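Local coordinates for protein periplasmic beta-glucosidase (Pseudomonas aeruginosa, PDB 6R5T) that probably hydrolyses terminal, non-reducing beta-D-glucosyl residues with release of beta-D-glucose, as a periplasmic glycoside hydrolase of family 3, at residues Leu10-Met14 with Cys314-Leu318; Arg55-Arg59 with Leu334-Asp339; Lys71-Phe75 with Lys321-Phe327; Gly83-Ile87 with Glu113-Leu119; Val157-Gln161 with Ala211-Gly217. The protein carries 1 engineered substitution. The contacts are given in a common frame with arbitrary orientation. Residues are numbered along the deposited sequence.

Contact 1 of 5, residues Leu10-Met14 with Cys314-Leu318; sequences LMARM and CRDVL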
# COMPACT_ATOMS: atom_id res chain seq x y z
N LEU A 10 -17.26 -37.02 29.66
CA LEU A 10 -16.93 -35.87 30.52
C LEU A 10 -17.93 -34.73 30.29
O LEU A 10 -18.42 -34.14 31.28
CB LEU A 10 -15.49 -35.41 30.28
CG LEU A 10 -15.06 -34.20 31.11
CD1 LEU A 10 -15.26 -34.41 32.59
CD2 LEU A 10 -13.57 -34.00 30.89
N MET A 11 -18.24 -34.38 29.04
CA MET A 11 -19.17 -33.25 28.78
C MET A 11 -20.58 -33.54 29.30
O MET A 11 -21.23 -32.59 29.67
CB MET A 11 -19.19 -32.93 27.29
CG MET A 11 -17.89 -32.24 26.96
SD MET A 11 -17.83 -31.62 25.31
CE MET A 11 -19.11 -30.36 25.32
N ALA A 12 -21.00 -34.80 29.33
CA ALA A 12 -22.33 -35.19 29.87
C ALA A 12 -22.37 -34.90 31.37
O ALA A 12 -23.47 -34.84 31.92
CB ALA A 12 -22.66 -36.65 29.57
N ARG A 13 -21.23 -34.74 32.04
CA ARG A 13 -21.18 -34.46 33.49
C ARG A 13 -21.23 -32.95 33.77
O ARG A 13 -21.35 -32.54 34.94
CB ARG A 13 -19.90 -35.04 34.09
CG ARG A 13 -19.66 -36.52 33.84
CD ARG A 13 -18.39 -37.00 34.52
NE ARG A 13 -18.55 -36.84 35.93
CZ ARG A 13 -17.66 -37.09 36.87
NH1 ARG A 13 -16.48 -37.57 36.54
NH2 ARG A 13 -17.98 -36.85 38.13
N MET A 14 -20.98 -32.12 32.74
CA MET A 14 -20.64 -30.71 32.98
C MET A 14 -21.87 -29.82 32.90
O MET A 14 -22.66 -29.93 31.97
CB MET A 14 -19.58 -30.24 31.97
CG MET A 14 -18.28 -30.93 32.20
SD MET A 14 -17.11 -30.63 30.81
CE MET A 14 -16.65 -28.94 31.21
N CYS A 314 -16.31 -25.94 24.01
CA CYS A 314 -15.82 -26.75 25.13
C CYS A 314 -15.17 -28.05 24.64
O CYS A 314 -14.09 -28.39 25.11
CB CYS A 314 -17.01 -27.04 26.04
SG CYS A 314 -16.49 -27.98 27.50
N ARG A 315 -15.79 -28.75 23.69
CA ARG A 315 -15.22 -29.98 23.15
C ARG A 315 -13.82 -29.72 22.61
O ARG A 315 -12.93 -30.51 22.86
CB ARG A 315 -16.10 -30.59 22.06
CG ARG A 315 -15.51 -31.81 21.37
CD ARG A 315 -14.72 -31.43 20.09
NE ARG A 315 -13.81 -32.49 19.65
CZ ARG A 315 -12.70 -32.32 18.94
NH1 ARG A 315 -12.28 -31.11 18.56
NH2 ARG A 315 -11.97 -33.37 18.63
N ASP A 316 -13.63 -28.59 21.94
CA ASP A 316 -12.31 -28.29 21.36
C ASP A 316 -11.28 -28.08 22.47
O ASP A 316 -10.13 -28.53 22.31
CB ASP A 316 -12.41 -27.11 20.39
CG ASP A 316 -13.18 -27.37 19.11
OD1 ASP A 316 -13.48 -28.55 18.84
OD2 ASP A 316 -13.50 -26.36 18.40
N VAL A 317 -11.65 -27.41 23.57
CA VAL A 317 -10.69 -27.23 24.67
C VAL A 317 -10.33 -28.60 25.27
O VAL A 317 -9.15 -28.88 25.51
CB VAL A 317 -11.26 -26.27 25.73
CG1 VAL A 317 -10.35 -26.23 26.94
CG2 VAL A 317 -11.42 -24.87 25.12
N LEU A 318 -11.36 -29.42 25.54
CA LEU A 318 -11.13 -30.72 26.20
C LEU A 318 -10.30 -31.61 25.29
O LEU A 318 -9.41 -32.30 25.79
CB LEU A 318 -12.50 -31.36 26.52
CG LEU A 318 -13.35 -30.61 27.55
CD1 LEU A 318 -14.64 -31.39 27.76
CD2 LEU A 318 -12.62 -30.38 28.86
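Apolar side-chain packing makes up this contact, and no hydrogen bond crosses between 10-14 and 314-318. M11 and L318 bury the largest areas here. M11 CG lies 3.5 Å from L318 CD1. The M11 chain then runs on over the helix that carries 314-318. M11 SD sits 3.8 Å from R315 CA, and M11 CE is 4.0 Å from C314 CB. M14 comes in beside it: M14 SD is 4.0 Å from L318 CD1, and M14 CE is 3.8 Å from C314 SG. L10 adds a looser touch, with L10 CD2 4.2 Å from L318 CD1. The L318 methyl CD1 thus meets three residues of 10-14. The fold is the TIM-barrel-like N-terminal domain of family 3. Helix 2-12, near the chain start, packs on helix 307-323, which comes after strand 286-287 and helix 291-301. The polar interactions stay to one side. R315 and D316 form a salt bridge within their own helix, R315 NH1 to D316 OD1 at 2.8 Å. R315 also pairs with E4 of helix 2-12, a second link between the two helices. D316 has a further salt bridge, to R243.

Contact 2 of 5, residues Arg55-Arg59 with Leu334-Asp339; sequences RPDIR and LGKPDD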
# COMPACT_ATOMS: atom_id res chain seq x y z
N ARG A 55 8.29 -24.04 36.45
CA ARG A 55 7.72 -25.29 37.02
C ARG A 55 7.01 -25.00 38.34
O ARG A 55 5.86 -25.40 38.52
CB ARG A 55 8.77 -26.38 37.20
CG ARG A 55 8.20 -27.52 38.02
CD ARG A 55 9.29 -28.48 38.39
NE ARG A 55 9.68 -29.30 37.27
CZ ARG A 55 10.37 -30.43 37.37
NH1 ARG A 55 10.75 -30.90 38.56
NH2 ARG A 55 10.63 -31.12 36.28
N PRO A 56 7.63 -24.33 39.34
CA PRO A 56 6.92 -24.09 40.59
C PRO A 56 5.62 -23.30 40.44
O PRO A 56 4.65 -23.55 41.14
CB PRO A 56 7.92 -23.39 41.52
CG PRO A 56 9.20 -23.23 40.73
CD PRO A 56 9.06 -23.95 39.40
N ASP A 57 5.61 -22.31 39.56
CA ASP A 57 4.44 -21.42 39.38
C ASP A 57 3.33 -22.17 38.64
O ASP A 57 2.15 -22.04 39.06
CB ASP A 57 4.81 -20.20 38.56
CG ASP A 57 5.72 -19.23 39.27
OD1 ASP A 57 5.67 -19.22 40.51
OD2 ASP A 57 6.44 -18.50 38.54
N ILE A 58 3.71 -22.96 37.66
CA ILE A 58 2.73 -23.78 36.90
C ILE A 58 2.19 -24.90 37.82
O ILE A 58 0.96 -25.15 37.81
CB ILE A 58 3.33 -24.33 35.60
CG1 ILE A 58 3.63 -23.17 34.63
CG2 ILE A 58 2.38 -25.35 34.99
CD1 ILE A 58 4.33 -23.60 33.35
N ARG A 59 3.07 -25.57 38.55
CA ARG A 59 2.58 -26.62 39.50
C ARG A 59 1.56 -26.00 40.45
O ARG A 59 0.54 -26.68 40.77
CB ARG A 59 3.77 -27.17 40.30
CG ARG A 59 4.61 -28.23 39.63
CD ARG A 59 5.50 -28.93 40.67
NE ARG A 59 4.65 -29.90 41.37
CZ ARG A 59 4.45 -31.15 41.01
NH1 ARG A 59 5.11 -31.71 40.02
NH2 ARG A 59 3.62 -31.89 41.72
N LEU A 334 5.72 -31.52 34.59
CA LEU A 334 6.03 -30.80 35.85
C LEU A 334 6.88 -31.65 36.81
O LEU A 334 7.03 -31.22 37.94
CB LEU A 334 4.71 -30.37 36.46
CG LEU A 334 3.99 -29.31 35.64
CD1 LEU A 334 2.59 -29.07 36.16
CD2 LEU A 334 4.80 -28.02 35.66
N GLY A 335 7.39 -32.77 36.34
CA GLY A 335 8.20 -33.73 37.14
C GLY A 335 7.39 -34.31 38.29
O GLY A 335 6.12 -34.27 38.24
N LYS A 336 8.11 -34.77 39.33
CA LYS A 336 7.53 -35.39 40.56
C LYS A 336 7.47 -34.38 41.70
O LYS A 336 8.31 -33.48 41.76
CB LYS A 336 8.40 -36.55 41.07
CG LYS A 336 8.92 -37.53 40.01
CD LYS A 336 7.93 -38.59 39.60
CE LYS A 336 7.43 -38.46 38.18
NZ LYS A 336 6.78 -39.71 37.72
N PRO A 337 6.53 -34.52 42.66
CA PRO A 337 6.28 -33.50 43.69
C PRO A 337 7.47 -33.24 44.63
O PRO A 337 7.51 -32.18 45.26
CB PRO A 337 5.12 -34.08 44.51
CG PRO A 337 4.51 -35.13 43.62
CD PRO A 337 5.66 -35.70 42.82
N ASP A 338 8.39 -34.21 44.69
CA ASP A 338 9.58 -34.21 45.59
C ASP A 338 10.85 -34.22 44.74
O ASP A 338 11.93 -34.52 45.27
CB ASP A 338 9.55 -35.42 46.54
CG ASP A 338 9.19 -36.72 45.84
OD1 ASP A 338 9.22 -36.74 44.56
OD2 ASP A 338 8.84 -37.68 46.56
N ASP A 339 10.76 -33.86 43.46
CA ASP A 339 11.98 -33.50 42.69
C ASP A 339 12.58 -32.32 43.44
O ASP A 339 11.86 -31.47 43.96
CB ASP A 339 11.73 -33.13 41.22
CG ASP A 339 11.42 -34.31 40.31
OD1 ASP A 339 11.80 -35.44 40.67
OD2 ASP A 339 10.79 -34.09 39.23
O HOH W 1 11.47 -29.36 41.21
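The first turn of helix 55-65 faces an irregular segment, 334-339, with R55 CA and L334 CA 5.9 Å apart. Helix 55-65 belongs to the TIM-barrel-like domain; 334-339 lies in the connection from helix 307-323 to helix 352-362. A type I beta turn spans K336 to D339, closed by the hydrogen bond from D339 N to K336 O at 3.0 Å. G335 has positive phi, and a CB there would clash with R55 NH1 and D339 OD2. L334 packs against the helix, its CD2 3.7 Å from I58 CG2. Two arginines hold the linker backbone and turn. R59 NH1 donates to L334 O at 2.9 Å and weakly to G335 O at 3.3 Å. P337 CA lies over one face of the R59 guanidinium. R55 NH1 forms a salt bridge with D339 OD2 at 3.3 Å. A water accepts from R55 NH1 at 3.1 Å and donates weakly to D339 O at 3.5 Å. D339 OD2 also accepts from the turn's own backbone, K336 N, at 2.8 Å.

Contact 3 of 5, residues Lys71-Phe75 with Lys321-Phe327; sequences KIPLF and KYDLGLF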
# COMPACT_ATOMS: atom_id res chain seq x y z
N LYS A 71 -12.10 -31.41 38.48
CA LYS A 71 -10.62 -31.49 38.49
C LYS A 71 -10.10 -31.53 37.05
O LYS A 71 -9.17 -32.27 36.78
CB LYS A 71 -10.17 -32.70 39.32
CG LYS A 71 -10.76 -32.63 40.74
CD LYS A 71 -10.60 -33.84 41.60
CE LYS A 71 -11.28 -33.65 42.94
NZ LYS A 71 -12.75 -33.61 42.80
N ILE A 72 -10.70 -30.75 36.15
CA ILE A 72 -10.21 -30.71 34.74
C ILE A 72 -8.91 -29.91 34.76
O ILE A 72 -8.90 -28.76 35.19
CB ILE A 72 -11.27 -30.09 33.81
CG1 ILE A 72 -12.55 -30.94 33.76
CG2 ILE A 72 -10.68 -29.89 32.43
CD1 ILE A 72 -13.68 -30.29 33.05
N PRO A 73 -7.80 -30.50 34.26
CA PRO A 73 -6.51 -29.82 34.31
C PRO A 73 -6.46 -28.59 33.38
O PRO A 73 -7.19 -28.53 32.39
CB PRO A 73 -5.52 -30.83 33.79
CG PRO A 73 -6.33 -31.68 32.90
CD PRO A 73 -7.69 -31.80 33.60
N LEU A 74 -5.64 -27.65 33.79
CA LEU A 74 -5.33 -26.47 32.93
C LEU A 74 -4.36 -26.93 31.87
O LEU A 74 -3.60 -27.88 32.09
CB LEU A 74 -4.66 -25.41 33.81
CG LEU A 74 -5.54 -24.87 34.92
CD1 LEU A 74 -4.67 -24.19 35.95
CD2 LEU A 74 -6.59 -23.94 34.38
N PHE A 75 -4.32 -26.17 30.77
CA PHE A 75 -3.06 -26.07 30.00
C PHE A 75 -2.45 -24.68 30.20
O PHE A 75 -3.14 -23.71 30.53
CB PHE A 75 -3.24 -26.49 28.54
CG PHE A 75 -3.96 -25.52 27.65
CD1 PHE A 75 -3.35 -24.38 27.18
CD2 PHE A 75 -5.23 -25.80 27.18
CE1 PHE A 75 -4.01 -23.52 26.30
CE2 PHE A 75 -5.91 -24.94 26.33
CZ PHE A 75 -5.29 -23.80 25.88
N LYS A 321 -6.63 -30.68 25.57
CA LYS A 321 -6.05 -31.19 26.83
C LYS A 321 -5.83 -32.70 26.73
O LYS A 321 -4.82 -33.17 27.27
CB LYS A 321 -7.00 -30.82 27.94
CG LYS A 321 -7.06 -29.33 28.19
CD LYS A 321 -8.01 -28.91 29.30
CE LYS A 321 -7.93 -27.43 29.56
NZ LYS A 321 -8.71 -26.99 30.73
N TYR A 322 -6.74 -33.40 26.08
CA TYR A 322 -6.67 -34.87 25.92
C TYR A 322 -5.38 -35.20 25.13
O TYR A 322 -4.53 -35.97 25.57
CB TYR A 322 -7.96 -35.37 25.27
CG TYR A 322 -8.02 -36.87 25.08
CD1 TYR A 322 -7.34 -37.48 24.04
CD2 TYR A 322 -8.75 -37.65 25.95
CE1 TYR A 322 -7.44 -38.85 23.83
CE2 TYR A 322 -8.81 -39.02 25.79
CZ TYR A 322 -8.16 -39.62 24.73
OH TYR A 322 -8.27 -40.97 24.55
N ASP A 323 -5.19 -34.50 23.99
CA ASP A 323 -4.04 -34.76 23.10
C ASP A 323 -2.73 -34.41 23.82
O ASP A 323 -1.73 -35.11 23.54
CB ASP A 323 -4.17 -34.01 21.78
CG ASP A 323 -5.25 -34.55 20.88
OD1 ASP A 323 -5.81 -35.68 21.17
OD2 ASP A 323 -5.60 -33.80 19.91
N LEU A 324 -2.74 -33.41 24.70
CA LEU A 324 -1.55 -32.99 25.46
C LEU A 324 -1.20 -33.97 26.59
O LEU A 324 -0.16 -33.81 27.23
CB LEU A 324 -1.78 -31.59 25.98
CG LEU A 324 -1.54 -30.53 24.90
CD1 LEU A 324 -2.11 -29.21 25.33
CD2 LEU A 324 -0.06 -30.41 24.65
N GLY A 325 -2.06 -34.94 26.84
CA GLY A 325 -1.83 -35.99 27.85
C GLY A 325 -2.29 -35.57 29.23
O GLY A 325 -1.94 -36.25 30.21
N LEU A 326 -2.98 -34.44 29.36
CA LEU A 326 -3.23 -33.82 30.67
C LEU A 326 -4.32 -34.58 31.44
O LEU A 326 -4.33 -34.45 32.64
CB LEU A 326 -3.52 -32.33 30.50
CG LEU A 326 -2.33 -31.53 29.98
CD1 LEU A 326 -2.80 -30.14 29.53
CD2 LEU A 326 -1.23 -31.37 31.03
N PHE A 327 -5.19 -35.30 30.77
CA PHE A 327 -6.17 -36.14 31.50
C PHE A 327 -5.47 -37.40 32.02
O PHE A 327 -5.89 -37.92 33.06
CB PHE A 327 -7.37 -36.50 30.66
CG PHE A 327 -8.31 -35.36 30.44
CD1 PHE A 327 -9.06 -34.88 31.50
CD2 PHE A 327 -8.40 -34.73 29.22
CE1 PHE A 327 -9.92 -33.81 31.35
CE2 PHE A 327 -9.30 -33.69 29.05
CZ PHE A 327 -10.02 -33.19 30.12
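This is a buried, mainly apolar contact in the TIM-barrel-like domain, with one lysine hydrogen bond inside it. It joins the segment leading into barrel strand 75-78 to the end of helix 307-323. A Schellman motif ends that helix. G325 has positive phi, and L326 N bonds back to K321 O at 3.1 Å. The chain then turns so that L326 and F327 meet P73. P73 CG is 3.8 Å from L326 CB, and P73 CD is 3.8 Å from F327 CE1. I72 CG2 also touches F327 CZ, at 4.1 Å. Further along, F75 CB packs on L326 CD1 at 3.8 Å and, more loosely, on L324 CD1 at 4.4 Å. K321 extends between these groups, with chi2 to chi4 all t. K321 CE lies 4.0 Å from F75 CD2, and K321 NZ donates to P73 O at 2.7 Å. K321 NZ also hydrogen-bonds to Q22 OE1 and G47 O. The buried ammonium is therefore met by polar oxygens, while its aliphatic chain shares the apolar packing.

Contact 4 of 5, residues Gly83-Ile87 with Glu113-Leu119; sequences GHRTI and EASADGL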
# COMPACT_ATOMS: atom_id res chain seq x y z
N GLY A 83 12.57 -19.27 20.56
CA GLY A 83 13.36 -19.66 21.74
C GLY A 83 12.56 -19.46 22.98
O GLY A 83 11.73 -18.54 23.03
N HIS A 84 12.84 -20.27 24.00
CA HIS A 84 12.24 -20.11 25.33
C HIS A 84 13.20 -19.43 26.29
O HIS A 84 12.99 -18.29 26.60
CB HIS A 84 11.72 -21.48 25.81
CG HIS A 84 11.12 -21.35 27.15
ND1 HIS A 84 10.10 -20.49 27.38
CD2 HIS A 84 11.42 -21.94 28.34
CE1 HIS A 84 9.75 -20.54 28.66
NE2 HIS A 84 10.55 -21.42 29.28
N ARG A 85 14.27 -20.10 26.67
CA ARG A 85 15.36 -19.50 27.49
C ARG A 85 16.61 -19.33 26.64
O ARG A 85 17.21 -18.26 26.76
CB ARG A 85 15.64 -20.36 28.73
CG ARG A 85 14.62 -20.20 29.84
CD ARG A 85 14.82 -21.12 31.06
NE ARG A 85 14.34 -22.46 30.77
CZ ARG A 85 15.06 -23.48 30.34
NH1 ARG A 85 16.37 -23.38 30.19
NH2 ARG A 85 14.47 -24.61 30.00
N THR A 86 16.95 -20.31 25.81
CA THR A 86 18.01 -20.15 24.81
C THR A 86 17.35 -19.50 23.59
O THR A 86 16.51 -20.14 22.95
CB THR A 86 18.70 -21.44 24.42
OG1 THR A 86 19.15 -22.12 25.59
CG2 THR A 86 19.84 -21.17 23.50
N ILE A 87 17.68 -18.25 23.34
CA ILE A 87 17.01 -17.51 22.24
C ILE A 87 17.80 -17.68 20.95
O ILE A 87 18.99 -17.40 20.87
CB ILE A 87 16.81 -16.05 22.65
CG1 ILE A 87 16.10 -15.94 24.01
CG2 ILE A 87 16.06 -15.33 21.54
CD1 ILE A 87 14.86 -16.84 24.16
N GLU A 113 12.82 -26.90 25.90
CA GLU A 113 13.02 -25.98 27.02
C GLU A 113 11.69 -25.49 27.63
O GLU A 113 11.59 -25.34 28.84
CB GLU A 113 13.87 -24.77 26.63
CG GLU A 113 15.31 -25.11 26.30
CD GLU A 113 16.13 -23.88 26.08
OE1 GLU A 113 15.53 -22.74 25.94
OE2 GLU A 113 17.38 -24.01 26.07
N ALA A 114 10.66 -25.25 26.81
CA ALA A 114 9.40 -24.71 27.33
C ALA A 114 8.66 -25.82 28.13
O ALA A 114 8.21 -25.53 29.25
CB ALA A 114 8.57 -24.17 26.17
N SER A 115 8.62 -27.02 27.57
CA SER A 115 7.98 -28.19 28.22
C SER A 115 8.80 -28.55 29.47
O SER A 115 8.18 -28.92 30.51
CB SER A 115 7.83 -29.34 27.25
OG SER A 115 9.10 -29.83 26.79
N ALA A 116 10.12 -28.32 29.46
CA ALA A 116 10.98 -28.58 30.65
C ALA A 116 10.58 -27.65 31.79
O ALA A 116 10.81 -28.01 32.97
CB ALA A 116 12.46 -28.40 30.33
N ASP A 117 9.98 -26.50 31.49
CA ASP A 117 9.49 -25.54 32.50
C ASP A 117 8.00 -25.74 32.78
O ASP A 117 7.49 -24.98 33.61
CB ASP A 117 9.78 -24.10 32.09
CG ASP A 117 11.27 -23.75 32.13
OD1 ASP A 117 12.05 -24.46 32.86
OD2 ASP A 117 11.66 -22.74 31.50
N GLY A 118 7.35 -26.72 32.13
CA GLY A 118 5.94 -27.03 32.43
C GLY A 118 4.96 -26.47 31.43
O GLY A 118 3.74 -26.72 31.55
N LEU A 119 5.43 -25.74 30.41
CA LEU A 119 4.48 -25.26 29.37
C LEU A 119 3.99 -26.37 28.44
O LEU A 119 4.74 -27.25 28.04
CB LEU A 119 5.18 -24.16 28.56
CG LEU A 119 5.40 -22.89 29.37
CD1 LEU A 119 6.50 -22.05 28.73
CD2 LEU A 119 4.10 -22.10 29.57
O HOH W 2 14.90 -22.25 23.40
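E113, H84 and R85 carry most of this buried contact. It joins the loop after barrel strand 75-78 to the end of helix 100-116 in the TIM-barrel-like domain. A Schellman motif at G118 ends the helix. The E113 carboxylate grips the loop: OE1 accepts from R85 N at 3.0 Å and T86 N at 2.8 Å, and T86 OG1 donates to OE2 at 2.6 Å. E113 OE2 is also hydrogen-bonded to H351 ND1, just before helix 352-362. H84 lays its ring over A114 in a CH-pi contact, with A114 CA 3.9 Å from the ring centroid. H84 NE2 donates to D117 OD2 at 2.8 Å. R85 reaches the same oxygen, its NE forming a salt bridge to D117 OD2 at 2.8 Å, and R85 NH2 donates to E113 O at 3.2 Å. D117 pairs as well with R349. One water accepts from H84 N at 2.9 Å and donates to T86 O and E113 OE1, both at 2.7 Å.

Contact 5 of 5, residues Val157-Gln161 with Ala211-Gly217; sequences VRAYQ and AVDAGAG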
# COMPACT_ATOMS: atom_id res chain seq x y z
N VAL A 157 5.58 -26.59 13.13
CA VAL A 157 4.52 -27.36 13.82
C VAL A 157 5.01 -28.78 14.15
O VAL A 157 4.85 -29.24 15.29
CB VAL A 157 3.26 -27.40 12.97
CG1 VAL A 157 2.25 -28.38 13.52
CG2 VAL A 157 2.66 -26.00 12.88
N ARG A 158 5.57 -29.46 13.18
CA ARG A 158 6.06 -30.85 13.40
C ARG A 158 7.13 -30.89 14.46
O ARG A 158 7.15 -31.85 15.31
CB ARG A 158 6.46 -31.48 12.08
CG ARG A 158 5.28 -31.74 11.15
CD ARG A 158 5.69 -32.55 9.94
NE ARG A 158 6.61 -31.83 9.08
CZ ARG A 158 6.27 -31.04 8.05
NH1 ARG A 158 5.01 -30.85 7.69
NH2 ARG A 158 7.24 -30.44 7.38
N ALA A 159 8.04 -29.92 14.47
CA ALA A 159 9.15 -29.89 15.43
C ALA A 159 8.64 -29.64 16.84
O ALA A 159 9.15 -30.26 17.80
CB ALA A 159 10.17 -28.88 14.97
N TYR A 160 7.66 -28.75 17.00
CA TYR A 160 7.09 -28.47 18.33
C TYR A 160 6.36 -29.70 18.85
O TYR A 160 6.54 -30.05 20.04
CB TYR A 160 6.11 -27.29 18.29
CG TYR A 160 6.69 -25.90 18.13
CD1 TYR A 160 7.87 -25.50 18.73
CD2 TYR A 160 5.96 -24.91 17.50
CE1 TYR A 160 8.33 -24.20 18.69
CE2 TYR A 160 6.43 -23.60 17.40
CZ TYR A 160 7.59 -23.23 18.04
OH TYR A 160 8.05 -21.94 18.01
N GLN A 161 5.53 -30.31 18.01
CA GLN A 161 4.53 -31.31 18.50
C GLN A 161 5.11 -32.72 18.54
O GLN A 161 4.53 -33.58 19.25
CB GLN A 161 3.27 -31.23 17.65
CG GLN A 161 2.63 -29.84 17.69
CD GLN A 161 1.19 -29.78 17.24
OE1 GLN A 161 0.45 -28.86 17.61
NE2 GLN A 161 0.80 -30.73 16.39
N ALA A 211 0.11 -25.35 8.28
CA ALA A 211 0.18 -25.64 9.72
C ALA A 211 -0.95 -26.63 10.08
O ALA A 211 -0.70 -27.57 10.82
CB ALA A 211 0.08 -24.37 10.51
N VAL A 212 -2.16 -26.36 9.60
CA VAL A 212 -3.34 -27.25 9.86
C VAL A 212 -3.02 -28.65 9.34
O VAL A 212 -3.20 -29.68 10.08
CB VAL A 212 -4.60 -26.68 9.22
CG1 VAL A 212 -5.74 -27.69 9.25
CG2 VAL A 212 -5.04 -25.41 9.90
N ASP A 213 -2.46 -28.74 8.13
CA ASP A 213 -2.18 -30.07 7.51
C ASP A 213 -1.02 -30.76 8.22
O ASP A 213 -1.00 -32.02 8.20
CB ASP A 213 -1.92 -29.93 6.02
CG ASP A 213 -3.15 -29.53 5.25
OD1 ASP A 213 -4.24 -29.64 5.77
OD2 ASP A 213 -2.98 -29.10 4.10
N ALA A 214 -0.12 -30.02 8.90
CA ALA A 214 0.98 -30.63 9.68
C ALA A 214 0.45 -31.11 11.04
O ALA A 214 1.25 -31.65 11.80
CB ALA A 214 2.13 -29.66 9.87
N GLY A 215 -0.83 -30.83 11.34
CA GLY A 215 -1.50 -31.30 12.57
C GLY A 215 -1.46 -30.27 13.69
O GLY A 215 -1.64 -30.65 14.85
N ALA A 216 -1.31 -28.97 13.41
CA ALA A 216 -1.31 -27.98 14.50
C ALA A 216 -2.57 -28.20 15.36
O ALA A 216 -3.68 -28.31 14.80
CB ALA A 216 -1.30 -26.58 13.94
N GLY A 217 -2.40 -28.18 16.69
CA GLY A 217 -3.54 -28.38 17.61
C GLY A 217 -4.38 -27.13 17.79
O GLY A 217 -5.56 -27.26 18.20
O HOH W 3 2.20 -32.35 14.29
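V157 is the main bump. Its side chain points from helix 146-161 into a hollow formed by A211, A214 and A216, at the end of helix 206-213, where the chain turns toward strand 218-221. V157 CG2 meets A211 CB at 3.9 Å. V157 CG1 lies 3.9 Å from A214 CB, 4.0 Å from A216 CB and 3.6 Å from A216 N. Small alanines let the valine come this close. A Schellman motif shapes the hollow, with positive phi at G215 and A216 N bonded to A211 O at 3.0 Å. One turn on from V157, Q161 fits its amide along the backbone. Q161 NE2 donates to G215 O at 2.9 Å, and G217 N donates to Q161 OE1 at 3.1 Å. A water links Q161 NE2 and A214 O, at 3.0 and 2.8 Å. R158 NH1 also touches A214 CB, at 3.8 Å. Both helices lie outside the parallel barrel sheet: V157 and A211 also touch strand 172-178, and G217 runs into strand 218-221, next to it in the sheet.

How the contacts relate
From the N terminus, contact 1 opens first and ties helix 2-12 to helix 307-323, late in the barrel domain. Contact 2 opens at helix 55-65 and closes in the connection after helix 307-323. Contact 3 opens just before strand 75-78, closes at the end of helix 307-323 and is nested inside contact 2. Contact 1 crosses both. Contacts 4 and 5 follow in series and nest inside all three long loops. Contact 4 ties the loop after strand 75-78 to the end of helix 100-116; contact 5 ties helix 146-161 to the end of helix 206-213. Contacts 1 and 3 touch, as where L10 meets F327. Contacts 2 and 4 touch where I58 and L334 meet G118.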